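Long-range contacts in beta-N-acetylhexosaminidase (Bacteroides fragilis, PDB 4PYS), which probably cleaves terminal N-acetylhexosamine residues from glycans by hydrolysis: residues 10-15 against 475-480; 102-107 against 156-161; 136-141 against 434-439; 337-342 against 357-362. All coordinates share one frame; numbering follows the deposited sequence.

Contact 1 (10-15 against 475-480). With FMT (formic acid), chain K.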
# COMPACT_ATOMS: atom_id res chain seq x y z
N ILE A 10 -12.22 -14.71 -16.67
CA ILE A 10 -11.00 -13.92 -16.64
C ILE A 10 -10.46 -13.71 -15.23
O ILE A 10 -11.19 -13.80 -14.24
CB ILE A 10 -11.18 -12.53 -17.29
CG1 ILE A 10 -11.96 -11.60 -16.37
CG2 ILE A 10 -11.86 -12.61 -18.67
CD1 ILE A 10 -11.67 -10.17 -16.65
N ILE A 11 -9.18 -13.40 -15.16
CA ILE A 11 -8.52 -13.09 -13.90
C ILE A 11 -7.95 -11.67 -13.98
O ILE A 11 -7.32 -11.32 -14.99
CB ILE A 11 -7.34 -14.07 -13.63
CG1 ILE A 11 -7.86 -15.48 -13.36
CG2 ILE A 11 -6.53 -13.58 -12.45
CD1 ILE A 11 -6.79 -16.58 -13.57
N MSE A 12 -8.19 -10.86 -12.95
CA MSE A 12 -7.59 -9.53 -12.86
C MSE A 12 -6.74 -9.41 -11.61
O MSE A 12 -7.16 -9.85 -10.53
CB MSE A 12 -8.66 -8.42 -12.86
CG MSE A 12 -9.55 -8.48 -14.07
SE MSE A 12 -10.70 -6.92 -14.21
CE MSE A 12 -9.37 -5.66 -14.85
N PRO A 13 -5.53 -8.83 -11.73
CA PRO A 13 -4.89 -8.33 -12.95
C PRO A 13 -4.55 -9.47 -13.91
O PRO A 13 -4.46 -10.63 -13.50
CB PRO A 13 -3.62 -7.63 -12.43
CG PRO A 13 -3.38 -8.20 -11.05
CD PRO A 13 -4.73 -8.60 -10.51
N THR A 14 -4.37 -9.13 -15.17
CA THR A 14 -4.21 -10.13 -16.25
C THR A 14 -2.96 -10.95 -16.05
O THR A 14 -1.87 -10.37 -15.89
CB THR A 14 -4.08 -9.42 -17.59
OG1 THR A 14 -5.23 -8.60 -17.81
CG2 THR A 14 -3.96 -10.45 -18.72
N PRO A 15 -3.09 -12.29 -16.04
CA PRO A 15 -1.88 -13.13 -15.92
C PRO A 15 -1.01 -13.02 -17.16
O PRO A 15 -1.50 -12.73 -18.26
CB PRO A 15 -2.45 -14.55 -15.82
CG PRO A 15 -3.87 -14.36 -15.24
CD PRO A 15 -4.33 -13.09 -15.97
N GLY A 475 -13.55 -3.68 -20.90
CA GLY A 475 -14.45 -4.81 -21.04
C GLY A 475 -14.25 -5.83 -19.92
O GLY A 475 -15.22 -6.41 -19.41
N LYS A 476 -13.00 -6.04 -19.54
CA LYS A 476 -12.68 -6.96 -18.45
C LYS A 476 -13.19 -6.42 -17.12
O LYS A 476 -13.76 -7.16 -16.33
CB LYS A 476 -11.16 -7.17 -18.34
CG LYS A 476 -10.54 -7.91 -19.54
CD LYS A 476 -9.02 -8.06 -19.28
CE LYS A 476 -8.32 -8.64 -20.48
NZ LYS A 476 -6.88 -8.86 -20.19
N VAL A 477 -12.97 -5.12 -16.88
CA VAL A 477 -13.49 -4.46 -15.68
C VAL A 477 -14.99 -4.67 -15.55
O VAL A 477 -15.49 -5.09 -14.50
CB VAL A 477 -13.16 -2.94 -15.68
CG1 VAL A 477 -13.95 -2.20 -14.62
CG2 VAL A 477 -11.66 -2.75 -15.44
N LEU A 478 -15.72 -4.42 -16.63
CA LEU A 478 -17.17 -4.56 -16.56
C LEU A 478 -17.60 -6.02 -16.36
O LEU A 478 -18.59 -6.28 -15.67
CB LEU A 478 -17.81 -3.98 -17.83
CG LEU A 478 -17.57 -2.49 -18.05
CD1 LEU A 478 -18.33 -2.04 -19.29
CD2 LEU A 478 -18.02 -1.67 -16.83
N SER A 479 -16.86 -6.95 -16.95
CA SER A 479 -17.19 -8.37 -16.85
C SER A 479 -16.92 -8.95 -15.47
O SER A 479 -17.55 -9.93 -15.07
CB SER A 479 -16.39 -9.17 -17.88
OG SER A 479 -16.81 -8.80 -19.18
N LYS A 480 -15.98 -8.34 -14.75
CA LYS A 480 -15.60 -8.83 -13.44
C LYS A 480 -16.31 -8.05 -12.33
O LYS A 480 -16.23 -8.43 -11.15
CB LYS A 480 -14.08 -8.73 -13.27
CG LYS A 480 -13.47 -9.82 -12.40
CD LYS A 480 -13.68 -11.18 -13.04
CE LYS A 480 -13.24 -12.28 -12.12
NZ LYS A 480 -13.54 -13.62 -12.69
C FMT K . -7.79 -12.50 -18.05
O1 FMT K . -7.37 -12.06 -19.13
O2 FMT K . -7.83 -13.70 -17.74

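Contact 2 (102-107 against 156-161)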
# COMPACT_ATOMS: atom_id res chain seq x y z
N ALA A 102 -1.33 -17.42 -6.58
CA ALA A 102 -2.05 -18.53 -7.24
C ALA A 102 -3.45 -18.70 -6.65
O ALA A 102 -4.41 -18.95 -7.38
CB ALA A 102 -1.25 -19.84 -7.13
N ILE A 103 -3.56 -18.59 -5.33
CA ILE A 103 -4.86 -18.68 -4.68
C ILE A 103 -5.77 -17.56 -5.14
O ILE A 103 -6.95 -17.80 -5.39
CB ILE A 103 -4.72 -18.67 -3.13
CG1 ILE A 103 -4.17 -20.02 -2.65
CG2 ILE A 103 -6.06 -18.39 -2.44
CD1 ILE A 103 -3.65 -19.99 -1.21
N GLN A 104 -5.24 -16.36 -5.28
CA GLN A 104 -6.07 -15.25 -5.76
C GLN A 104 -6.56 -15.52 -7.19
O GLN A 104 -7.68 -15.19 -7.53
CB GLN A 104 -5.30 -13.92 -5.71
CG GLN A 104 -4.90 -13.45 -4.32
CD GLN A 104 -6.10 -13.11 -3.43
OE1 GLN A 104 -7.26 -13.21 -3.85
NE2 GLN A 104 -5.81 -12.68 -2.21
N SER A 105 -5.71 -16.12 -8.02
CA SER A 105 -6.16 -16.47 -9.37
C SER A 105 -7.22 -17.58 -9.36
O SER A 105 -8.19 -17.52 -10.12
CB SER A 105 -4.97 -16.86 -10.26
OG SER A 105 -4.19 -15.71 -10.56
N LEU A 106 -7.04 -18.59 -8.51
CA LEU A 106 -8.02 -19.68 -8.41
C LEU A 106 -9.38 -19.13 -7.98
O LEU A 106 -10.42 -19.60 -8.45
CB LEU A 106 -7.55 -20.76 -7.43
CG LEU A 106 -6.43 -21.69 -7.91
CD1 LEU A 106 -5.95 -22.58 -6.77
CD2 LEU A 106 -6.91 -22.54 -9.08
N ARG A 107 -9.38 -18.14 -7.09
CA ARG A 107 -10.63 -17.50 -6.66
C ARG A 107 -11.43 -16.99 -7.84
O ARG A 107 -12.66 -17.16 -7.89
CB ARG A 107 -10.33 -16.29 -5.78
CG ARG A 107 -9.98 -16.57 -4.35
CD ARG A 107 -9.72 -15.24 -3.65
NE ARG A 107 -10.94 -14.50 -3.32
CZ ARG A 107 -10.94 -13.27 -2.80
NH1 ARG A 107 -9.79 -12.66 -2.57
NH2 ARG A 107 -12.08 -12.67 -2.50
N ALA A 156 -5.84 -5.42 -1.35
CA ALA A 156 -4.49 -5.33 -1.91
C ALA A 156 -4.03 -6.71 -2.34
O ALA A 156 -3.50 -6.88 -3.44
CB ALA A 156 -3.54 -4.73 -0.87
N SER A 157 -4.26 -7.70 -1.49
CA SER A 157 -3.87 -9.08 -1.80
C SER A 157 -4.65 -9.61 -3.00
O SER A 157 -4.09 -10.27 -3.88
CB SER A 157 -4.14 -9.98 -0.60
OG SER A 157 -3.63 -11.29 -0.84
N MSE A 158 -5.94 -9.29 -3.03
CA MSE A 158 -6.82 -9.73 -4.12
C MSE A 158 -6.32 -9.24 -5.47
O MSE A 158 -6.49 -9.91 -6.49
CB MSE A 158 -8.24 -9.21 -3.86
CG MSE A 158 -9.25 -9.55 -4.94
SE MSE A 158 -10.98 -8.77 -4.50
CE MSE A 158 -10.48 -6.88 -4.78
N LEU A 159 -5.69 -8.06 -5.47
CA LEU A 159 -5.23 -7.43 -6.70
C LEU A 159 -3.75 -7.70 -6.93
O LEU A 159 -3.11 -7.06 -7.78
CB LEU A 159 -5.49 -5.92 -6.62
CG LEU A 159 -6.99 -5.56 -6.58
CD1 LEU A 159 -7.19 -4.06 -6.49
CD2 LEU A 159 -7.71 -6.10 -7.78
N LYS A 160 -3.22 -8.65 -6.17
CA LYS A 160 -1.82 -9.10 -6.25
C LYS A 160 -0.77 -8.03 -5.90
O LYS A 160 0.37 -8.10 -6.34
CB LYS A 160 -1.53 -9.74 -7.62
CG LYS A 160 -2.41 -10.99 -7.87
CD LYS A 160 -1.83 -11.84 -9.01
CE LYS A 160 -2.56 -13.16 -9.19
NZ LYS A 160 -3.90 -12.97 -9.88
N MSE A 161 -1.15 -7.06 -5.08
CA MSE A 161 -0.15 -6.14 -4.52
C MSE A 161 0.59 -6.81 -3.40
O MSE A 161 0.21 -7.91 -2.96
CB MSE A 161 -0.85 -4.89 -4.02
CG MSE A 161 -1.57 -4.22 -5.16
SE MSE A 161 -2.36 -2.55 -4.54
CE MSE A 161 -3.36 -2.11 -6.16

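Contact 3 (136-141 against 434-439)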
# COMPACT_ATOMS: atom_id res chain seq x y z
N MSE A 136 -1.90 2.75 -0.37
CA MSE A 136 -1.81 3.52 0.87
C MSE A 136 -3.18 4.01 1.33
O MSE A 136 -3.96 4.53 0.53
CB MSE A 136 -0.93 4.75 0.67
CG MSE A 136 -0.64 5.47 2.00
SE MSE A 136 -0.37 7.38 1.77
CE MSE A 136 -2.24 7.91 1.75
N LEU A 137 -3.46 3.86 2.63
CA LEU A 137 -4.69 4.43 3.20
C LEU A 137 -4.31 5.46 4.24
O LEU A 137 -3.43 5.21 5.08
CB LEU A 137 -5.56 3.33 3.82
CG LEU A 137 -6.90 3.82 4.41
CD1 LEU A 137 -7.77 4.46 3.35
CD2 LEU A 137 -7.62 2.67 5.08
N ASP A 138 -4.96 6.61 4.17
CA ASP A 138 -4.76 7.70 5.12
C ASP A 138 -5.63 7.45 6.34
O ASP A 138 -6.84 7.72 6.32
CB ASP A 138 -5.16 9.02 4.44
CG ASP A 138 -5.02 10.25 5.33
OD1 ASP A 138 -4.65 10.16 6.53
OD2 ASP A 138 -5.31 11.33 4.80
N SER A 139 -5.01 6.89 7.39
CA SER A 139 -5.65 6.70 8.68
C SER A 139 -5.20 7.79 9.65
O SER A 139 -5.35 7.65 10.85
CB SER A 139 -5.28 5.34 9.27
OG SER A 139 -5.73 4.27 8.45
N GLY A 140 -4.62 8.87 9.14
CA GLY A 140 -4.26 9.98 10.01
C GLY A 140 -5.41 10.97 10.12
O GLY A 140 -5.86 11.32 11.22
N ARG A 141 -5.92 11.42 8.98
CA ARG A 141 -7.00 12.41 8.97
C ARG A 141 -8.34 11.81 9.39
O ARG A 141 -9.22 12.52 9.91
CB ARG A 141 -7.17 12.99 7.57
CG ARG A 141 -5.96 13.78 7.10
CD ARG A 141 -6.23 14.51 5.80
NE ARG A 141 -5.16 15.45 5.49
CZ ARG A 141 -3.98 15.09 5.01
NH1 ARG A 141 -3.05 16.01 4.76
NH2 ARG A 141 -3.71 13.81 4.77
N ALA A 434 -2.90 5.49 -3.87
CA ALA A 434 -3.19 6.09 -2.57
C ALA A 434 -4.62 6.56 -2.44
O ALA A 434 -5.25 6.99 -3.41
CB ALA A 434 -2.25 7.26 -2.30
N LEU A 435 -5.11 6.51 -1.21
CA LEU A 435 -6.41 7.08 -0.90
C LEU A 435 -6.24 8.00 0.30
O LEU A 435 -6.24 7.54 1.45
CB LEU A 435 -7.41 5.96 -0.60
CG LEU A 435 -8.91 6.32 -0.51
CD1 LEU A 435 -9.30 7.14 0.72
CD2 LEU A 435 -9.36 7.06 -1.77
N TRP A 436 -6.08 9.30 0.03
CA TRP A 436 -5.97 10.29 1.09
C TRP A 436 -7.37 10.67 1.54
O TRP A 436 -8.28 10.76 0.72
CB TRP A 436 -5.26 11.55 0.57
CG TRP A 436 -3.84 11.28 0.19
CD1 TRP A 436 -3.37 10.96 -1.05
CD2 TRP A 436 -2.71 11.27 1.07
NE1 TRP A 436 -2.00 10.76 -1.00
CE2 TRP A 436 -1.58 10.94 0.29
CE3 TRP A 436 -2.54 11.51 2.43
CZ2 TRP A 436 -0.29 10.85 0.83
CZ3 TRP A 436 -1.26 11.42 2.97
CH2 TRP A 436 -0.16 11.09 2.17
N THR A 437 -7.55 10.89 2.83
CA THR A 437 -8.89 11.15 3.35
C THR A 437 -9.18 12.62 3.68
O THR A 437 -10.07 12.93 4.48
CB THR A 437 -9.24 10.19 4.53
OG1 THR A 437 -8.22 10.25 5.54
CG2 THR A 437 -9.34 8.75 4.02
N ASP A 438 -8.45 13.53 3.02
CA ASP A 438 -8.73 14.97 3.11
C ASP A 438 -10.20 15.27 2.84
O ASP A 438 -10.83 14.59 2.01
CB ASP A 438 -7.93 15.75 2.06
CG ASP A 438 -6.44 15.48 2.11
OD1 ASP A 438 -6.05 14.32 2.34
OD2 ASP A 438 -5.67 16.44 1.90
N ASP A 439 -10.72 16.30 3.49
CA ASP A 439 -12.08 16.79 3.27
C ASP A 439 -13.17 15.87 3.83
O ASP A 439 -14.31 15.90 3.36
CB ASP A 439 -12.35 17.10 1.79
CG ASP A 439 -11.85 18.47 1.37
OD1 ASP A 439 -11.87 19.39 2.21
OD2 ASP A 439 -11.47 18.63 0.19

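Contact 4 (337-342 against 357-362). With FMT (formic acid), chain I.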
# COMPACT_ATOMS: atom_id res chain seq x y z
N LYS A 337 15.07 0.11 5.78
CA LYS A 337 15.18 1.17 4.78
C LYS A 337 14.20 2.28 5.13
O LYS A 337 13.15 2.02 5.73
CB LYS A 337 14.91 0.62 3.38
CG LYS A 337 16.02 -0.33 2.92
CD LYS A 337 15.80 -0.83 1.50
CE LYS A 337 16.97 -1.69 1.03
NZ LYS A 337 18.28 -0.96 1.13
N ALA A 338 14.54 3.51 4.77
CA ALA A 338 13.70 4.66 5.11
C ALA A 338 13.11 5.28 3.86
O ALA A 338 13.86 5.67 2.95
CB ALA A 338 14.53 5.69 5.86
N ILE A 339 11.79 5.37 3.79
CA ILE A 339 11.15 5.98 2.63
C ILE A 339 10.78 7.42 2.97
O ILE A 339 10.27 7.69 4.05
CB ILE A 339 9.86 5.25 2.20
CG1 ILE A 339 10.13 3.76 1.98
CG2 ILE A 339 9.29 5.87 0.92
CD1 ILE A 339 8.84 2.92 1.82
N PHE A 340 11.05 8.34 2.04
CA PHE A 340 10.68 9.75 2.21
C PHE A 340 9.88 10.19 1.00
O PHE A 340 10.13 9.72 -0.10
CB PHE A 340 11.92 10.64 2.29
CG PHE A 340 12.75 10.44 3.53
CD1 PHE A 340 12.37 11.01 4.74
CD2 PHE A 340 13.93 9.72 3.47
CE1 PHE A 340 13.14 10.85 5.88
CE2 PHE A 340 14.72 9.55 4.61
CZ PHE A 340 14.32 10.11 5.81
N TRP A 341 8.94 11.11 1.19
CA TRP A 341 8.29 11.75 0.04
C TRP A 341 9.33 12.54 -0.76
O TRP A 341 10.29 13.06 -0.19
CB TRP A 341 7.16 12.67 0.48
CG TRP A 341 6.03 11.95 1.18
CD1 TRP A 341 5.68 12.04 2.50
CD2 TRP A 341 5.12 11.02 0.58
NE1 TRP A 341 4.60 11.23 2.75
CE2 TRP A 341 4.23 10.59 1.59
CE3 TRP A 341 4.95 10.52 -0.71
CZ2 TRP A 341 3.21 9.69 1.35
CZ3 TRP A 341 3.92 9.62 -0.95
CH2 TRP A 341 3.06 9.21 0.07
N GLY A 342 9.15 12.63 -2.07
CA GLY A 342 10.16 13.22 -2.94
C GLY A 342 10.50 14.69 -2.73
O GLY A 342 11.56 15.13 -3.20
N VAL A 357 14.85 5.46 0.40
CA VAL A 357 14.01 5.23 -0.78
C VAL A 357 13.14 6.48 -0.95
O VAL A 357 12.69 7.06 0.04
CB VAL A 357 13.13 3.98 -0.60
CG1 VAL A 357 12.16 3.79 -1.77
CG2 VAL A 357 14.01 2.74 -0.42
N ILE A 358 12.93 6.90 -2.20
CA ILE A 358 12.16 8.10 -2.50
C ILE A 358 10.80 7.78 -3.11
O ILE A 358 10.72 7.05 -4.10
CB ILE A 358 12.94 9.02 -3.48
CG1 ILE A 358 14.26 9.48 -2.85
CG2 ILE A 358 12.09 10.21 -3.88
CD1 ILE A 358 14.11 10.25 -1.55
N GLN A 359 9.73 8.32 -2.54
CA GLN A 359 8.40 8.12 -3.11
C GLN A 359 8.02 9.35 -3.91
O GLN A 359 7.79 10.43 -3.35
CB GLN A 359 7.36 7.82 -2.03
CG GLN A 359 6.00 7.43 -2.62
CD GLN A 359 5.16 6.61 -1.66
OE1 GLN A 359 5.46 6.51 -0.47
NE2 GLN A 359 4.08 6.03 -2.17
N TRP A 360 8.02 9.19 -5.23
CA TRP A 360 7.82 10.27 -6.18
C TRP A 360 6.32 10.51 -6.33
O TRP A 360 5.59 9.59 -6.69
CB TRP A 360 8.44 9.85 -7.52
CG TRP A 360 8.14 10.71 -8.71
CD1 TRP A 360 8.02 12.07 -8.76
CD2 TRP A 360 7.92 10.23 -10.04
NE1 TRP A 360 7.73 12.46 -10.06
CE2 TRP A 360 7.67 11.35 -10.85
CE3 TRP A 360 7.90 8.96 -10.62
CZ2 TRP A 360 7.40 11.24 -12.23
CZ3 TRP A 360 7.64 8.85 -11.98
CH2 TRP A 360 7.39 9.98 -12.77
N TRP A 361 5.86 11.73 -6.04
CA TRP A 361 4.41 11.95 -5.96
C TRP A 361 3.86 13.21 -6.65
O TRP A 361 2.74 13.18 -7.17
CB TRP A 361 3.94 11.94 -4.50
CG TRP A 361 4.28 13.20 -3.76
CD1 TRP A 361 5.42 13.44 -3.04
CD2 TRP A 361 3.47 14.38 -3.63
NE1 TRP A 361 5.37 14.71 -2.49
CE2 TRP A 361 4.18 15.30 -2.84
CE3 TRP A 361 2.21 14.75 -4.12
CZ2 TRP A 361 3.68 16.57 -2.52
CZ3 TRP A 361 1.71 16.00 -3.81
CH2 TRP A 361 2.44 16.90 -3.02
N ASN A 362 4.60 14.31 -6.64
CA ASN A 362 3.99 15.56 -7.12
C ASN A 362 4.24 15.86 -8.60
O ASN A 362 4.95 16.79 -8.94
CB ASN A 362 4.39 16.76 -6.25
CG ASN A 362 3.46 17.94 -6.44
OD1 ASN A 362 2.58 17.92 -7.30
ND2 ASN A 362 3.66 18.98 -5.64
C FMT I . 7.88 14.46 -5.82
O1 FMT I . 7.14 15.43 -5.83
O2 FMT I . 7.90 13.62 -4.93

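Contact 1 (10-15 against 475-480)
Lys480 NZ donates to the backbone oxygen Ile10 O at 2.8 Å, within the carbonyl plane, and also to Gln108 O, with a weak bond to Gln9 OE1. Here the loop ahead of strand 17-21, in the N-terminal family 20 domain 2, is tied to helix 470-486, which brings a segment near the N-terminus against a helix late in the chain. A bend in the Lys480 chain (chi2 63°) brings CD to 3.8 Å from Ile10 CG1, and the two side chains run antiparallel alongside one another. One helical turn back, Lys476 stretches out straight beyond CG and crosses Thr14 at about a right angle; its NZ donates to Thr14 OG1 at 2.9 Å. Glu468 pairs with this second ammonium in a salt bridge, while Glu459 is hydrogen-bonded to the threonine hydroxyl that Lys476 reaches. A formic acid molecule, likely a crystallisation additive, bridges the segments less evenly: Ile11 N donates to its O2 at an N-H...O angle of 167°, whereas the bond from Lys476 NZ to O1 is weak. Between the two lysine links the packing is largely apolar. Selenomethionine Met12, just before a cis peptide bond to Pro13, puts SE 3.9 Å from Lys480 CB, and its CE lies 3.7 Å from Val477 CG2. Ile10 CD1 presses on Lys476 CB at 3.5 Å, tighter than a usual carbon-carbon contact.

Contact 2 (102-107 against 156-161)
A buried, largely polar junction joins helix 96-109 of family 20 domain 2 to the C-terminal end of helix 146-158 in the catalytic domain. Gln104 and Ser157 make one link: Gln104 NE2 donates to Ser157 OG at 2.9 Å, with a bent N-H...O angle of 139°. The bend of the glutamine chain at chi2 (-66°) turns CD back over the end of the other helix, where it lies 3.5 Å from Met158 CA. Its other amide atom, OE1, receives Arg107 NH1 on a lone pair at 2.9 Å, which fixes which way round the amide sits. Arg107 in turn crosses selenomethionine Met158 at about a right angle, NH1 lying 3.9 Å from Met158 CG. Lys160 makes the second link. It is the C-prime residue of a Schellman motif, with Met161 N bonded to Ala156 O and Lys160 N to Ser157 O, and its positive phi turns the chain away from the helix. A bend at chi4 (76°) then places NZ 2.8 Å from Ser105 OG. Both serine hydroxyls have a further partner: Tyr80 OH bonds Ser105 OG, and Arg216 O bonds Ser157 OG. Around the junction, strand 80-84 covers Ala102 and Leu106, helix 43-49 touches Gln104 and Arg107, and helix 453-462 packs against Leu159, Lys160 and Met161.

Contact 3 (136-141 against 434-439)
Strands 132-138 and 428-435 run parallel here, with Leu435 N donating to Met136 O at 2.9 Å and Asp138 N to Leu435 O at 3.1 Å. On the face carrying Met136 and Ala434, the selenomethionine bends at chi3 (82°) and places its methyl CE over the centre of the Trp436 six-membered ring, 3.4 Å from its centroid; SE also sits above that face, a Met-aromatic contact combined with CH-pi. On the other face Leu137 and Leu435 lie side by side and point the same way, toward helices 146-158 and 447-450. Beyond the strands, Asp138 uses both carboxylate oxygens. OD1 takes Gly140 N, an Asx turn that curls the chain back, and Arg141 N, which extends it to an Asx motif, while OD2 takes Thr437 N at 3.0 Å and Arg141 NH2 at 3.0 Å from opposite faces of the carboxylate. The threonine hydroxyl adds a bond from OG1 to Asp138 O, approaching from above the carbonyl plane. Arg141 thus has one carboxylate at its edge; a second lies over its face, Asp438 OD1 standing 3.1 Å above the guanidinium plane. That second salt bridge rests on charge alone, since no N-H points at the oxygen. The guanidinium probably also eases the repulsion between the two aspartates. Asp438 OD2 is hydrogen-bonded to a glycerol, presumably carried over from crystallisation. Such a charged, aromatic rim at the C-terminal ends of the first and last barrel strands is where a TIM-barrel glycosidase carries its substrate pocket.

Contact 4 (337-342 against 357-362)
Two neighbouring parallel strands of the TIM barrel, 337-341 and 356-360, meet here, linked by a loop that contains no helix. Their axes come within 4.6 Å, and backbone bonds run from Ala338 O to Gly342 N; among them Gln359 N donates to Phe340 O at 2.8 Å. The face with Phe340 and Ile358 looks outward, Phe340 packing on helix 316-333. On the inner face Ile339 and Val357 lie side by side, and further along Gln359 lays its amide against the Trp341 ring, planes 25° apart. Gln359 CD is 3.3 Å from Trp341 CZ3, with OE1 over the ring face. Trp361 follows, its CG set between the backbone N and the carbonyl carbon (chi1 75°), and presents a face to the edge of Trp341 in an offset T-shaped pair, centroids 5.4 Å apart. A formic acid, perhaps a solvent additive, fits beside this pair. Its O2 accepts from Trp361 N at 3.0 Å. Its O1 accepts from Asn362 N at 2.9 Å. Gly342, lacking a side chain, lets its CA approach O2. Outside bonds fix the orientation of both indoles and the amide: Glu223 takes Trp341 NE1, Asp343 takes Trp361 NE1, and His287 and Ser432 bond the Gln359 amide. The adjacent N-H groups of Trp361 and Asn362, with Tyr346 OH, hold the formic acid, consistent with a site that accepts a small carboxylate.

In the fold
The four contacts fall into two touching pairs. Contacts 1 and 2, centres 12 Å apart, meet where Ile11 CG2 lies 3.7 Å from Lys160 NZ and Pro13 CG 3.5 Å from Leu159 O; contact 1 ties domain 2 to helix 470-486, and contact 2 ties it to the catalytic domain. Contacts 3 and 4, centres about 17 Å apart, share the barrel sheet and join through Trp436 CZ2 and Trp341 CZ2 at 3.7 Å. Glycerol lies at both, consistent with a common pocket at the strand ends. Contact 1 stands about 31 Å from contact 4, centre to centre, across the chain's middle. None of the zinc-binding cysteines belongs to any of the four.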